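Local coordinates for endo-1,4-b-d-mannanase (Trichoderma reesei, PDB 1QNR), which hydrolyses internal beta-1,4-mannosidic linkages of mannan chains, as a TIM-barrel endo-mannanase of glycoside hydrolase family 5, at residues C29-T33 / Q69-Q73; L50-W56 / M304-W308; N25-C29 / S40-H44; Y277-Q281 / D321-V325. All coordinates share one frame; numbering follows the deposited sequence.

How the contacts relate
Contact 3 comes first along the chain: it closes the short loop after strand 21-25 by packing 25-29 on helix 35-47. Contact 1 starts from the same stretch, shares C29 with contact 3, and reaches further, to the loop preceding strand 73-74. Contact 2 crosses it, because 50-56 lies between the segments of contact 1 while 304-308 lies far beyond; it brings together two strands that flank strand 21-25 and so helps close the barrel. Contact 4 in turn crosses contact 2, tying the loop after strand 272-277 to the turn before strand 325-326. Direct bonds join neighbours: S30 to W56, C26 to R54, and W306 to D321.

Contact 1: C29-T33 / Q69-Q73; sequences CSFLT and QIWFQ
With CG set anti to the carbonyl carbon in both F31 (chi1 -51°) and F72 (chi1 -65°), the edge of the F31 ring is placed against the F72 ring of a separate loop. They form an offset edge-to-face pair: the edge of F31 addresses the face of F72, the centroids lie 5.8 Å apart and the planes are inclined at 62°. The touch is made by F31 CE1, 3.9 Å from F72 CE2. Next to this pair, S30 O approaches the rim of the F72 ring near its plane, 3.8 Å from F72 CZ, while accepting a hydrogen bond from T91 OG1. Further along the segment, T33 and I70 lie alongside each other, pointing opposite ways, with T33 CG2 3.5 Å from I70 CD1. I70 also lays CG1 4.0 Å from F31 O. The contact joins the loop between strand 21-25 and helix 35-47 to the loop that runs into strand 73-74, and T91 of helix 90-102 touches both I70 and F72. S30 OG bonds outside the contact, to W56 O. With no polar bond found between the segments, their cohesion probably comes from apolar packing and the edge-to-face ring pair.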
loop_
_atom_site.group_PDB
_atom_site.type_symbol
_atom_site.label_atom_id
_atom_site.label_comp_id
_atom_site.label_asym_id
_atom_site.label_seq_id
_atom_site.Cartn_x
_atom_site.Cartn_y
_atom_site.Cartn_z
ATOM N N CYS A 29 -9.274 -5.221 -5.969
ATOM C CA CYS A 29 -10.606 -4.687 -5.686
ATOM C C CYS A 29 -10.929 -3.455 -6.544
ATOM O O CYS A 29 -12.049 -3.194 -7.035
ATOM C CB CYS A 29 -10.607 -4.284 -4.150
ATOM S SG CYS A 29 -10.963 -5.685 -2.943
ATOM N N SER A 30 -9.850 -2.653 -6.834
ATOM C CA SER A 30 -10.017 -1.425 -7.654
ATOM C C SER A 30 -10.408 -1.650 -9.103
ATOM O O SER A 30 -10.797 -0.658 -9.751
ATOM C CB SER A 30 -8.601 -0.691 -7.764
ATOM O OG SER A 30 -8.224 -0.414 -6.401
ATOM N N PHE A 31 -10.281 -2.886 -9.615
ATOM C CA PHE A 31 -10.529 -3.122 -11.050
ATOM C C PHE A 31 -11.785 -3.986 -11.249
ATOM O O PHE A 31 -12.069 -4.416 -12.379
ATOM C CB PHE A 31 -9.271 -3.829 -11.655
ATOM C CG PHE A 31 -7.950 -3.137 -11.339
ATOM C CD1 PHE A 31 -7.875 -1.728 -11.374
ATOM C CD2 PHE A 31 -6.797 -3.898 -11.144
ATOM C CE1 PHE A 31 -6.615 -1.115 -11.081
ATOM C CE2 PHE A 31 -5.573 -3.281 -10.936
ATOM C CZ PHE A 31 -5.481 -1.890 -10.844
ATOM N N LEU A 32 -12.516 -4.261 -10.194
ATOM C CA LEU A 32 -13.802 -5.005 -10.325
ATOM C C LEU A 32 -14.824 -4.119 -11.051
ATOM O O LEU A 32 -15.081 -2.979 -10.624
ATOM C CB LEU A 32 -14.299 -5.384 -8.919
ATOM C CG LEU A 32 -13.433 -6.392 -8.180
ATOM C CD1 LEU A 32 -13.907 -6.532 -6.716
ATOM C CD2 LEU A 32 -13.383 -7.791 -8.820
ATOM N N THR A 33 -15.552 -4.674 -12.028
ATOM C CA THR A 33 -16.533 -3.850 -12.755
ATOM C C THR A 33 -17.964 -4.123 -12.303
ATOM O O THR A 33 -18.867 -3.297 -12.576
ATOM C CB THR A 33 -16.518 -4.084 -14.271
ATOM O OG1 THR A 33 -16.755 -5.456 -14.594
ATOM C CG2 THR A 33 -15.215 -3.537 -14.859
ATOM N N GLN A 69 -12.340 -2.820 -21.288
ATOM C CA GLN A 69 -11.251 -3.059 -20.347
ATOM C C GLN A 69 -10.962 -1.815 -19.476
ATOM O O GLN A 69 -11.094 -0.701 -20.027
ATOM C CB GLN A 69 -9.997 -3.436 -21.153
ATOM C CG GLN A 69 -10.251 -4.748 -21.925
ATOM C CD GLN A 69 -10.248 -5.845 -20.893
ATOM O OE1 GLN A 69 -9.367 -5.850 -20.032
ATOM N NE2 GLN A 69 -11.233 -6.718 -20.921
ATOM N N ILE A 70 -10.616 -2.013 -18.234
ATOM C CA ILE A 70 -10.352 -0.862 -17.337
ATOM C C ILE A 70 -8.958 -0.281 -17.604
ATOM O O ILE A 70 -7.960 -1.014 -17.804
ATOM C CB ILE A 70 -10.420 -1.367 -15.875
ATOM C CG1 ILE A 70 -11.808 -1.965 -15.554
ATOM C CG2 ILE A 70 -10.111 -0.239 -14.875
ATOM C CD1 ILE A 70 -12.936 -1.094 -15.983
ATOM N N TRP A 71 -8.895 1.054 -17.574
ATOM C CA TRP A 71 -7.635 1.802 -17.596
ATOM C C TRP A 71 -7.811 3.143 -16.891
ATOM O O TRP A 71 -8.899 3.737 -17.081
ATOM C CB TRP A 71 -7.090 1.981 -19.056
ATOM C CG TRP A 71 -7.986 2.752 -19.983
ATOM C CD1 TRP A 71 -9.142 2.268 -20.558
ATOM C CD2 TRP A 71 -7.821 4.093 -20.469
ATOM N NE1 TRP A 71 -9.671 3.243 -21.383
ATOM C CE2 TRP A 71 -8.910 4.390 -21.334
ATOM C CE3 TRP A 71 -6.863 5.113 -20.206
ATOM C CZ2 TRP A 71 -9.014 5.634 -21.947
ATOM C CZ3 TRP A 71 -6.973 6.369 -20.822
ATOM C CH2 TRP A 71 -8.052 6.608 -21.695
ATOM N N PHE A 72 -6.816 3.589 -16.058
ATOM C CA PHE A 72 -6.999 4.881 -15.379
ATOM C C PHE A 72 -6.198 5.976 -16.122
ATOM O O PHE A 72 -6.617 7.147 -16.026
ATOM C CB PHE A 72 -6.559 4.798 -13.926
ATOM C CG PHE A 72 -7.394 3.862 -13.010
ATOM C CD1 PHE A 72 -8.642 3.368 -13.400
ATOM C CD2 PHE A 72 -6.912 3.524 -11.750
ATOM C CE1 PHE A 72 -9.361 2.521 -12.524
ATOM C CE2 PHE A 72 -7.614 2.688 -10.870
ATOM C CZ PHE A 72 -8.850 2.204 -11.288
ATOM N N GLN A 73 -5.082 5.679 -16.776
ATOM C CA GLN A 73 -4.279 6.738 -17.435
ATOM C C GLN A 73 -3.535 6.139 -18.636
ATOM O O GLN A 73 -2.952 5.031 -18.499
ATOM C CB GLN A 73 -3.286 7.290 -16.362
ATOM C CG GLN A 73 -2.363 8.394 -16.944
ATOM C CD GLN A 73 -1.490 9.044 -15.916
ATOM O OE1 GLN A 73 -1.316 10.281 -15.817
ATOM N NE2 GLN A 73 -0.767 8.262 -15.045
#

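Contact 2: L50-W56 / M304-W308; sequences LKVVRVW and MFWQW
M304 reaches across toward strand 52-54 with a side chain that runs straight through CG and bends at its last torsion (chi3 70°), which lays the terminal methyl against the backbone between V52 and R54. M304 CE lies 3.7 Å from R54 N and 3.8 Å from V52 CG1, and the thioether chain crosses V52 at about a right angle. F305 starts out away from the strand, yet the far side of its ring returns to L50, with F305 CE1 4.3 Å from CD1 of that leucine. W306 meets W56 obliquely: W306 CZ3 is 3.9 Å from W56 CH2, the six-membered rings are inclined at 42°, and W56 CH2 lies near the W306 ring plane, at its edge. R54 NH1 comes up to the same rim, 4.4 Å from W306 CZ3, while W56 CZ3 lies above one face of the guanidinium, displaced toward its rim, 3.6 Å from the plane. The W306 side chain is about 7 Å from a bound beta-D-mannopyranose, consistent with a place near the substrate cleft. A cis peptide precedes Q307. W308 then turns back, its CZ3 3.6 Å from L50 CD1, and both residues pack on I45 of helix 35-47. The two strands flank strand 21-25 in the barrel and so do not pair directly. R54 makes salt bridges with E165, E275 and E276, W306 NE1 bonds to D321 and W308 NE1 to D310. Cohesion between the segments is thus mostly apolar, made by the M304 and L50 methyls and the indole carbons of W56, W306 and W308.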
loop_
_atom_site.group_PDB
_atom_site.type_symbol
_atom_site.label_atom_id
_atom_site.label_comp_id
_atom_site.label_asym_id
_atom_site.label_seq_id
_atom_site.Cartn_x
_atom_site.Cartn_y
_atom_site.Cartn_z
ATOM N N LEU A 50 -11.521 -6.825 10.151
ATOM C CA LEU A 50 -10.429 -6.017 9.610
ATOM C C LEU A 50 -10.944 -4.588 9.409
ATOM O O LEU A 50 -12.123 -4.372 9.017
ATOM C CB LEU A 50 -9.969 -6.645 8.273
ATOM C CG LEU A 50 -9.376 -8.070 8.420
ATOM C CD1 LEU A 50 -9.021 -8.609 7.020
ATOM C CD2 LEU A 50 -8.161 -8.126 9.326
ATOM N N LYS A 51 -10.034 -3.636 9.560
ATOM C CA LYS A 51 -10.505 -2.205 9.534
ATOM C C LYS A 51 -9.948 -1.437 8.358
ATOM O O LYS A 51 -10.477 -0.323 8.006
ATOM C CB LYS A 51 -10.014 -1.473 10.824
ATOM C CG LYS A 51 -10.882 -1.898 12.059
ATOM C CD LYS A 51 -10.442 -1.017 13.284
ATOM C CE LYS A 51 -11.380 -1.368 14.471
ATOM N NZ LYS A 51 -11.027 -0.519 15.711
ATOM N N VAL A 52 -8.913 -1.924 7.662
ATOM C CA VAL A 52 -8.173 -1.170 6.614
ATOM C C VAL A 52 -7.868 -2.098 5.432
ATOM O O VAL A 52 -7.487 -3.276 5.653
ATOM C CB VAL A 52 -6.842 -0.611 7.190
ATOM C CG1 VAL A 52 -6.203 0.336 6.122
ATOM C CG2 VAL A 52 -7.038 0.200 8.480
ATOM N N VAL A 53 -8.068 -1.585 4.217
ATOM C CA VAL A 53 -7.814 -2.343 2.981
ATOM C C VAL A 53 -6.859 -1.498 2.115
ATOM O O VAL A 53 -7.083 -0.289 1.922
ATOM C CB VAL A 53 -9.115 -2.632 2.156
ATOM C CG1 VAL A 53 -8.812 -3.599 0.993
ATOM C CG2 VAL A 53 -10.168 -3.233 3.048
ATOM N N ARG A 54 -5.832 -2.158 1.545
ATOM C CA ARG A 54 -4.888 -1.467 0.607
ATOM C C ARG A 54 -5.287 -1.843 -0.814
ATOM O O ARG A 54 -5.362 -3.055 -1.152
ATOM C CB ARG A 54 -3.457 -1.817 1.019
ATOM C CG ARG A 54 -2.410 -1.062 0.131
ATOM C CD ARG A 54 -1.069 -1.053 0.911
ATOM N NE ARG A 54 0.069 -0.561 0.082
ATOM C CZ ARG A 54 0.881 -1.371 -0.642
ATOM N NH1 ARG A 54 0.639 -2.691 -0.723
ATOM N NH2 ARG A 54 1.950 -0.807 -1.219
ATOM N N VAL A 55 -5.582 -0.844 -1.672
ATOM C CA VAL A 55 -6.092 -1.100 -3.090
ATOM C C VAL A 55 -5.204 -0.317 -4.042
ATOM O O VAL A 55 -4.682 0.767 -3.661
ATOM C CB VAL A 55 -7.592 -0.700 -3.200
ATOM C CG1 VAL A 55 -8.437 -1.483 -2.170
ATOM C CG2 VAL A 55 -7.842 0.810 -3.050
ATOM N N TRP A 56 -5.073 -0.770 -5.312
ATOM C CA TRP A 56 -4.243 0.073 -6.256
ATOM C C TRP A 56 -4.991 1.341 -6.662
ATOM O O TRP A 56 -6.163 1.339 -7.066
ATOM C CB TRP A 56 -3.861 -0.731 -7.510
ATOM C CG TRP A 56 -2.737 -1.743 -7.313
ATOM C CD1 TRP A 56 -2.327 -2.565 -8.337
ATOM C CD2 TRP A 56 -1.867 -2.015 -6.182
ATOM N NE1 TRP A 56 -1.227 -3.289 -7.923
ATOM C CE2 TRP A 56 -0.943 -2.999 -6.611
ATOM C CE3 TRP A 56 -1.807 -1.527 -4.843
ATOM C CZ2 TRP A 56 0.097 -3.499 -5.792
ATOM C CZ3 TRP A 56 -0.762 -2.072 -4.034
ATOM C CH2 TRP A 56 0.192 -3.064 -4.474
ATOM N N MET A 304 -0.932 -5.695 7.842
ATOM C CA MET A 304 -1.826 -6.056 6.697
ATOM C C MET A 304 -1.170 -7.158 5.916
ATOM O O MET A 304 -0.156 -6.966 5.196
ATOM C CB MET A 304 -2.021 -4.807 5.777
ATOM C CG MET A 304 -2.517 -3.609 6.619
ATOM S SD MET A 304 -2.608 -2.006 5.785
ATOM C CE MET A 304 -3.954 -2.352 4.706
ATOM N N PHE A 305 -1.728 -8.380 5.958
ATOM C CA PHE A 305 -1.155 -9.487 5.193
ATOM C C PHE A 305 -1.362 -9.298 3.686
ATOM O O PHE A 305 -2.336 -8.652 3.233
ATOM C CB PHE A 305 -1.717 -10.854 5.650
ATOM C CG PHE A 305 -3.221 -11.064 5.466
ATOM C CD1 PHE A 305 -4.142 -10.598 6.389
ATOM C CD2 PHE A 305 -3.697 -11.654 4.289
ATOM C CE1 PHE A 305 -5.504 -10.868 6.232
ATOM C CE2 PHE A 305 -5.096 -11.882 4.131
ATOM C CZ PHE A 305 -5.988 -11.445 5.076
ATOM N N TRP A 306 -0.423 -9.887 2.895
ATOM C CA TRP A 306 -0.609 -10.017 1.443
ATOM C C TRP A 306 -1.022 -11.447 1.161
ATOM O O TRP A 306 -0.182 -12.380 1.445
ATOM C CB TRP A 306 0.717 -9.645 0.684
ATOM C CG TRP A 306 0.499 -9.747 -0.815
ATOM C CD1 TRP A 306 0.566 -10.878 -1.592
ATOM C CD2 TRP A 306 0.196 -8.667 -1.727
ATOM N NE1 TRP A 306 0.290 -10.574 -2.910
ATOM C CE2 TRP A 306 0.074 -9.198 -3.033
ATOM C CE3 TRP A 306 0.035 -7.276 -1.545
ATOM C CZ2 TRP A 306 -0.243 -8.444 -4.141
ATOM C CZ3 TRP A 306 -0.211 -6.479 -2.691
ATOM C CH2 TRP A 306 -0.370 -7.044 -3.978
ATOM N N GLN A 307 -2.262 -11.804 0.749
ATOM C CA GLN A 307 -3.301 -10.848 0.349
ATOM C C GLN A 307 -4.667 -11.545 0.468
ATOM O O GLN A 307 -4.765 -12.788 0.572
ATOM C CB GLN A 307 -3.132 -10.423 -1.126
ATOM C CG GLN A 307 -3.236 -11.598 -2.165
ATOM C CD GLN A 307 -3.306 -11.102 -3.618
ATOM O OE1 GLN A 307 -3.830 -10.059 -3.982
ATOM N NE2 GLN A 307 -2.768 -11.944 -4.562
ATOM N N TRP A 308 -5.759 -10.727 0.456
ATOM C CA TRP A 308 -7.108 -11.300 0.445
ATOM C C TRP A 308 -7.440 -12.048 -0.840
ATOM O O TRP A 308 -7.095 -11.559 -1.927
ATOM C CB TRP A 308 -8.110 -10.084 0.582
ATOM C CG TRP A 308 -9.541 -10.468 0.947
ATOM C CD1 TRP A 308 -10.587 -10.658 0.116
ATOM C CD2 TRP A 308 -9.960 -10.821 2.281
ATOM N NE1 TRP A 308 -11.723 -11.026 0.875
ATOM C CE2 TRP A 308 -11.325 -11.185 2.214
ATOM C CE3 TRP A 308 -9.299 -10.801 3.541
ATOM C CZ2 TRP A 308 -12.094 -11.547 3.348
ATOM C CZ3 TRP A 308 -10.065 -11.168 4.670
ATOM C CH2 TRP A 308 -11.452 -11.551 4.551
#

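Contact 3: N25-C29 / S40-H44; sequences NCYWC and STFSH
T41 and C29 share most of the buried surface here, with F42 completing the group. The T41 methyl CG2, set anti to the backbone N, projects from helix 35-47 into the turn that follows strand 21-25, while OG1 on the other branch bonds back to D37 O within the helix. T41 CG2 lies 3.9 Å from C29 SG and equally 3.9 Å from W28 CH2, so it meets the disulfide and the far end of the indole together. One residue on, F42 brings CE1 to 3.8 Å from the same C29 SG. This sulfur-aromatic contact is oblique: the sulfur stands 5.0 Å from the F42 ring centroid and 67° off the ring normal. F42 itself also packs on V95, S98 and H102 of helix 90-102.

The C26-C29 disulfide lies between the W28 ring and these two helix side chains. Its C26 SG sits 3.3 Å above the centre of the W28 ring, and C29 SG lies over the rim of that same face; a backbone bond from C29 N to C26 O, 3.1 Å long, closes the turn between the two cysteines. W28 NE1 donates to W308 O of strand 300-309. What results is a disulfide-containing connection between a barrel strand and the helix that follows it, the strand-loop-helix unit from which the TIM barrel is built.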
loop_
_atom_site.group_PDB
_atom_site.type_symbol
_atom_site.label_atom_id
_atom_site.label_comp_id
_atom_site.label_asym_id
_atom_site.label_seq_id
_atom_site.Cartn_x
_atom_site.Cartn_y
_atom_site.Cartn_z
ATOM N N ASN A 25 -4.378 -6.594 2.161
ATOM C CA ASN A 25 -4.153 -6.067 0.817
ATOM C C ASN A 25 -5.146 -6.667 -0.163
ATOM O O ASN A 25 -5.392 -7.908 -0.143
ATOM C CB ASN A 25 -2.718 -6.452 0.283
ATOM C CG ASN A 25 -1.685 -5.581 0.973
ATOM O OD1 ASN A 25 -1.316 -4.462 0.542
ATOM N ND2 ASN A 25 -1.131 -6.042 2.124
ATOM N N CYS A 26 -5.793 -5.819 -0.972
ATOM C CA CYS A 26 -6.720 -6.248 -2.039
ATOM C C CYS A 26 -6.512 -5.387 -3.258
ATOM O O CYS A 26 -7.307 -4.494 -3.620
ATOM C CB CYS A 26 -8.170 -6.170 -1.526
ATOM S SG CYS A 26 -9.344 -6.877 -2.804
ATOM N N TYR A 27 -5.350 -5.563 -3.952
ATOM C CA TYR A 27 -5.004 -4.661 -5.063
ATOM C C TYR A 27 -6.105 -4.654 -6.106
ATOM O O TYR A 27 -6.394 -3.584 -6.705
ATOM C CB TYR A 27 -3.610 -4.974 -5.704
ATOM C CG TYR A 27 -3.612 -6.159 -6.664
ATOM C CD1 TYR A 27 -3.966 -5.958 -8.021
ATOM C CD2 TYR A 27 -3.265 -7.421 -6.232
ATOM C CE1 TYR A 27 -4.006 -7.078 -8.874
ATOM C CE2 TYR A 27 -3.283 -8.530 -7.080
ATOM C CZ TYR A 27 -3.645 -8.307 -8.397
ATOM O OH TYR A 27 -3.665 -9.415 -9.286
ATOM N N TRP A 28 -6.671 -5.845 -6.301
ATOM C CA TRP A 28 -7.548 -6.141 -7.444
ATOM C C TRP A 28 -8.973 -5.643 -7.210
ATOM O O TRP A 28 -9.798 -5.524 -8.160
ATOM C CB TRP A 28 -7.516 -7.682 -7.679
ATOM C CG TRP A 28 -7.715 -8.530 -6.440
ATOM C CD1 TRP A 28 -6.717 -9.126 -5.707
ATOM C CD2 TRP A 28 -8.969 -8.893 -5.765
ATOM N NE1 TRP A 28 -7.282 -9.801 -4.594
ATOM C CE2 TRP A 28 -8.654 -9.667 -4.635
ATOM C CE3 TRP A 28 -10.351 -8.613 -6.018
ATOM C CZ2 TRP A 28 -9.599 -10.251 -3.761
ATOM C CZ3 TRP A 28 -11.296 -9.147 -5.106
ATOM C CH2 TRP A 28 -10.902 -9.937 -4.012
ATOM N N CYS A 29 -9.274 -5.221 -5.969
ATOM C CA CYS A 29 -10.606 -4.687 -5.686
ATOM C C CYS A 29 -10.929 -3.455 -6.544
ATOM O O CYS A 29 -12.049 -3.194 -7.035
ATOM C CB CYS A 29 -10.607 -4.284 -4.150
ATOM S SG CYS A 29 -10.963 -5.685 -2.943
ATOM N N SER A 40 -19.724 -7.737 -1.972
ATOM C CA SER A 40 -19.575 -8.986 -1.211
ATOM C C SER A 40 -18.186 -9.099 -0.595
ATOM O O SER A 40 -18.036 -9.554 0.545
ATOM C CB SER A 40 -19.932 -10.224 -2.066
ATOM O OG SER A 40 -19.151 -10.319 -3.247
ATOM N N THR A 41 -17.151 -8.670 -1.306
ATOM C CA THR A 41 -15.780 -8.756 -0.786
ATOM C C THR A 41 -15.618 -7.849 0.449
ATOM O O THR A 41 -15.075 -8.269 1.497
ATOM C CB THR A 41 -14.801 -8.329 -1.900
ATOM O OG1 THR A 41 -14.978 -9.218 -3.049
ATOM C CG2 THR A 41 -13.331 -8.438 -1.427
ATOM N N PHE A 42 -16.101 -6.584 0.357
ATOM C CA PHE A 42 -15.990 -5.686 1.527
ATOM C C PHE A 42 -16.895 -6.130 2.660
ATOM O O PHE A 42 -16.515 -5.927 3.861
ATOM C CB PHE A 42 -16.234 -4.225 1.089
ATOM C CG PHE A 42 -15.041 -3.557 0.466
ATOM C CD1 PHE A 42 -13.860 -4.212 0.102
ATOM C CD2 PHE A 42 -15.093 -2.168 0.290
ATOM C CE1 PHE A 42 -12.737 -3.510 -0.416
ATOM C CE2 PHE A 42 -14.015 -1.487 -0.231
ATOM C CZ PHE A 42 -12.829 -2.151 -0.590
ATOM N N SER A 43 -18.040 -6.761 2.385
ATOM C CA SER A 43 -18.842 -7.324 3.495
ATOM C C SER A 43 -18.035 -8.351 4.262
ATOM O O SER A 43 -17.958 -8.401 5.504
ATOM C CB SER A 43 -20.185 -7.914 2.938
ATOM O OG SER A 43 -20.955 -8.479 4.046
ATOM N N HIS A 44 -17.297 -9.251 3.581
ATOM C CA HIS A 44 -16.497 -10.315 4.222
ATOM C C HIS A 44 -15.301 -9.770 5.003
ATOM O O HIS A 44 -14.984 -10.233 6.111
ATOM C CB HIS A 44 -15.990 -11.269 3.114
ATOM C CG HIS A 44 -17.084 -11.931 2.349
ATOM N ND1 HIS A 44 -16.813 -12.497 1.120
ATOM C CD2 HIS A 44 -18.420 -12.163 2.569
ATOM C CE1 HIS A 44 -17.919 -13.011 0.579
ATOM N NE2 HIS A 44 -18.921 -12.826 1.442
#

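Contact 4: Y277-Q281 / D321-V325; sequences YGAQQ and DPYTV
An Asx turn set within a type I beta turn, D321 to T324, presents Y323 to the loop that follows barrel strand 272-277, where the tyrosine packs against G278, A279 and Q280. Its side chain lies about 7 Å from a bound beta-D-mannopyranose, consistent with a place near the substrate cleft. With CG anti to the carbonyl carbon (chi1 -67°), the phenol ring of Y323 leans on a backbone that carries no side chain at G278, and Y323 CE1 comes 3.6 Å from G278 C. A279 N lies near the plane of the ring at its edge, 3.8 Å from Y323 CD1; its own hydrogen bond goes to E287 of helix 283-295. In one of its two conformers, and so with some doubt, Q280 crosses the tyrosine obliquely, its amide turned 86° from the ring plane, with Q280 CG 3.4 Å from Y323 CE1 and Q280 OE1 3.2 Å from Y323 OH.

Two waters lie at the junction. One donates to G278 O at 2.8 Å and accepts, over a longer distance, from Y323 OH, linking it to the loop. The second lies close to both A279 O and P322 O, but other acceptors compete for its protons. Y243 also meets the Y323 ring edge-to-face, and D321 OD2 takes the indole N-H of W306, which ties the turn to strand 300-309. The turn is closed from within by T324 N bonding to D321 O and by D321 N bonding to T324 OG1 at 3.0 Å, and Y323 N donates to D321 OD1 at 2.9 Å from above the carboxylate plane, 51° out of it.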
loop_
_atom_site.group_PDB
_atom_site.type_symbol
_atom_site.label_atom_id
_atom_site.label_comp_id
_atom_site.label_asym_id
_atom_site.label_seq_id
_atom_site.Cartn_x
_atom_site.Cartn_y
_atom_site.Cartn_z
ATOM N N TYR A 277 3.083 -8.822 3.877
ATOM C CA TYR A 277 3.957 -9.951 4.275
ATOM C C TYR A 277 3.345 -11.256 3.752
ATOM O O TYR A 277 2.123 -11.376 3.614
ATOM C CB TYR A 277 4.152 -10.027 5.796
ATOM C CG TYR A 277 2.898 -10.102 6.628
ATOM C CD1 TYR A 277 2.246 -11.300 6.981
ATOM C CD2 TYR A 277 2.295 -8.932 7.156
ATOM C CE1 TYR A 277 1.121 -11.340 7.775
ATOM C CE2 TYR A 277 1.167 -8.961 7.949
ATOM C CZ TYR A 277 0.542 -10.161 8.267
ATOM O OH TYR A 277 -0.610 -10.212 9.058
ATOM N N GLY A 278 4.216 -12.253 3.547
ATOM C CA GLY A 278 3.688 -13.589 3.192
ATOM C C GLY A 278 4.829 -14.602 3.259
ATOM O O GLY A 278 6.008 -14.254 3.032
ATOM N N ALA A 279 4.443 -15.857 3.442
ATOM C CA ALA A 279 5.366 -17.026 3.360
ATOM C C ALA A 279 4.772 -17.996 2.365
ATOM O O ALA A 279 3.607 -18.382 2.509
ATOM C CB ALA A 279 5.506 -17.670 4.742
ATOM N N GLN A 280 5.564 -18.478 1.378
ATOM C CA GLN A 280 4.963 -19.397 0.386
ATOM C C GLN A 280 4.715 -20.777 0.995
ATOM O O GLN A 280 3.740 -21.433 0.545
ATOM C CB GLN A 280 5.909 -19.522 -0.831
ATOM C CG GLN A 280 5.700 -18.295 -1.722
ATOM C CD GLN A 280 6.386 -18.319 -3.064
ATOM O OE1 GLN A 280 6.929 -17.316 -3.558
ATOM N NE2 GLN A 280 6.393 -19.479 -3.703
ATOM N N GLN A 281 5.617 -21.205 1.866
ATOM C CA GLN A 281 5.373 -22.550 2.456
ATOM C C GLN A 281 4.771 -22.417 3.844
ATOM O O GLN A 281 5.142 -21.531 4.651
ATOM C CB GLN A 281 6.722 -23.318 2.488
ATOM C CG GLN A 281 7.596 -23.217 1.234
ATOM C CD GLN A 281 7.027 -23.836 -0.031
ATOM O OE1 GLN A 281 6.925 -23.426 -1.198
ATOM N NE2 GLN A 281 6.611 -25.082 0.288
ATOM N N ASP A 321 -2.498 -15.259 -6.052
ATOM C CA ASP A 321 -1.089 -15.682 -6.218
ATOM C C ASP A 321 -0.771 -16.675 -5.107
ATOM O O ASP A 321 -1.667 -17.076 -4.297
ATOM C CB ASP A 321 -0.186 -14.426 -6.234
ATOM C CG ASP A 321 -0.034 -13.704 -4.901
ATOM O OD1 ASP A 321 -0.549 -14.155 -3.856
ATOM O OD2 ASP A 321 0.637 -12.595 -5.010
ATOM N N PRO A 322 0.447 -17.189 -4.938
ATOM C CA PRO A 322 0.759 -18.219 -3.923
ATOM C C PRO A 322 0.653 -17.729 -2.488
ATOM O O PRO A 322 0.796 -18.536 -1.560
ATOM C CB PRO A 322 2.209 -18.639 -4.307
ATOM C CG PRO A 322 2.247 -18.370 -5.819
ATOM C CD PRO A 322 1.552 -17.016 -5.960
ATOM N N TYR A 323 0.472 -16.405 -2.250
ATOM C CA TYR A 323 0.328 -15.852 -0.910
ATOM C C TYR A 323 -1.124 -15.550 -0.598
ATOM O O TYR A 323 -1.444 -15.020 0.518
ATOM C CB TYR A 323 1.105 -14.489 -0.972
ATOM C CG TYR A 323 2.623 -14.626 -1.161
ATOM C CD1 TYR A 323 3.411 -15.205 -0.178
ATOM C CD2 TYR A 323 3.184 -14.090 -2.302
ATOM C CE1 TYR A 323 4.833 -15.275 -0.321
ATOM C CE2 TYR A 323 4.604 -14.122 -2.444
ATOM C CZ TYR A 323 5.356 -14.747 -1.462
ATOM O OH TYR A 323 6.745 -14.767 -1.627
ATOM N N THR A 324 -2.070 -15.843 -1.469
ATOM C CA THR A 324 -3.488 -15.566 -1.163
ATOM C C THR A 324 -4.007 -16.379 0.012
ATOM O O THR A 324 -3.782 -17.610 0.161
ATOM C CB THR A 324 -4.308 -15.878 -2.443
ATOM O OG1 THR A 324 -3.999 -14.930 -3.455
ATOM C CG2 THR A 324 -5.816 -15.863 -2.142
ATOM N N VAL A 325 -4.713 -15.672 0.940
ATOM C CA VAL A 325 -5.434 -16.286 2.073
ATOM C C VAL A 325 -6.899 -16.167 1.691
ATOM O O VAL A 325 -7.476 -15.068 1.633
ATOM C CB VAL A 325 -5.117 -15.585 3.408
ATOM C CG1 VAL A 325 -5.988 -16.203 4.530
ATOM C CG2 VAL A 325 -3.620 -15.617 3.749
HETATM O O HOH W 1 8.148 -14.707 1.267
HETATM O O HOH W 2 1.040 -18.586 1.228
#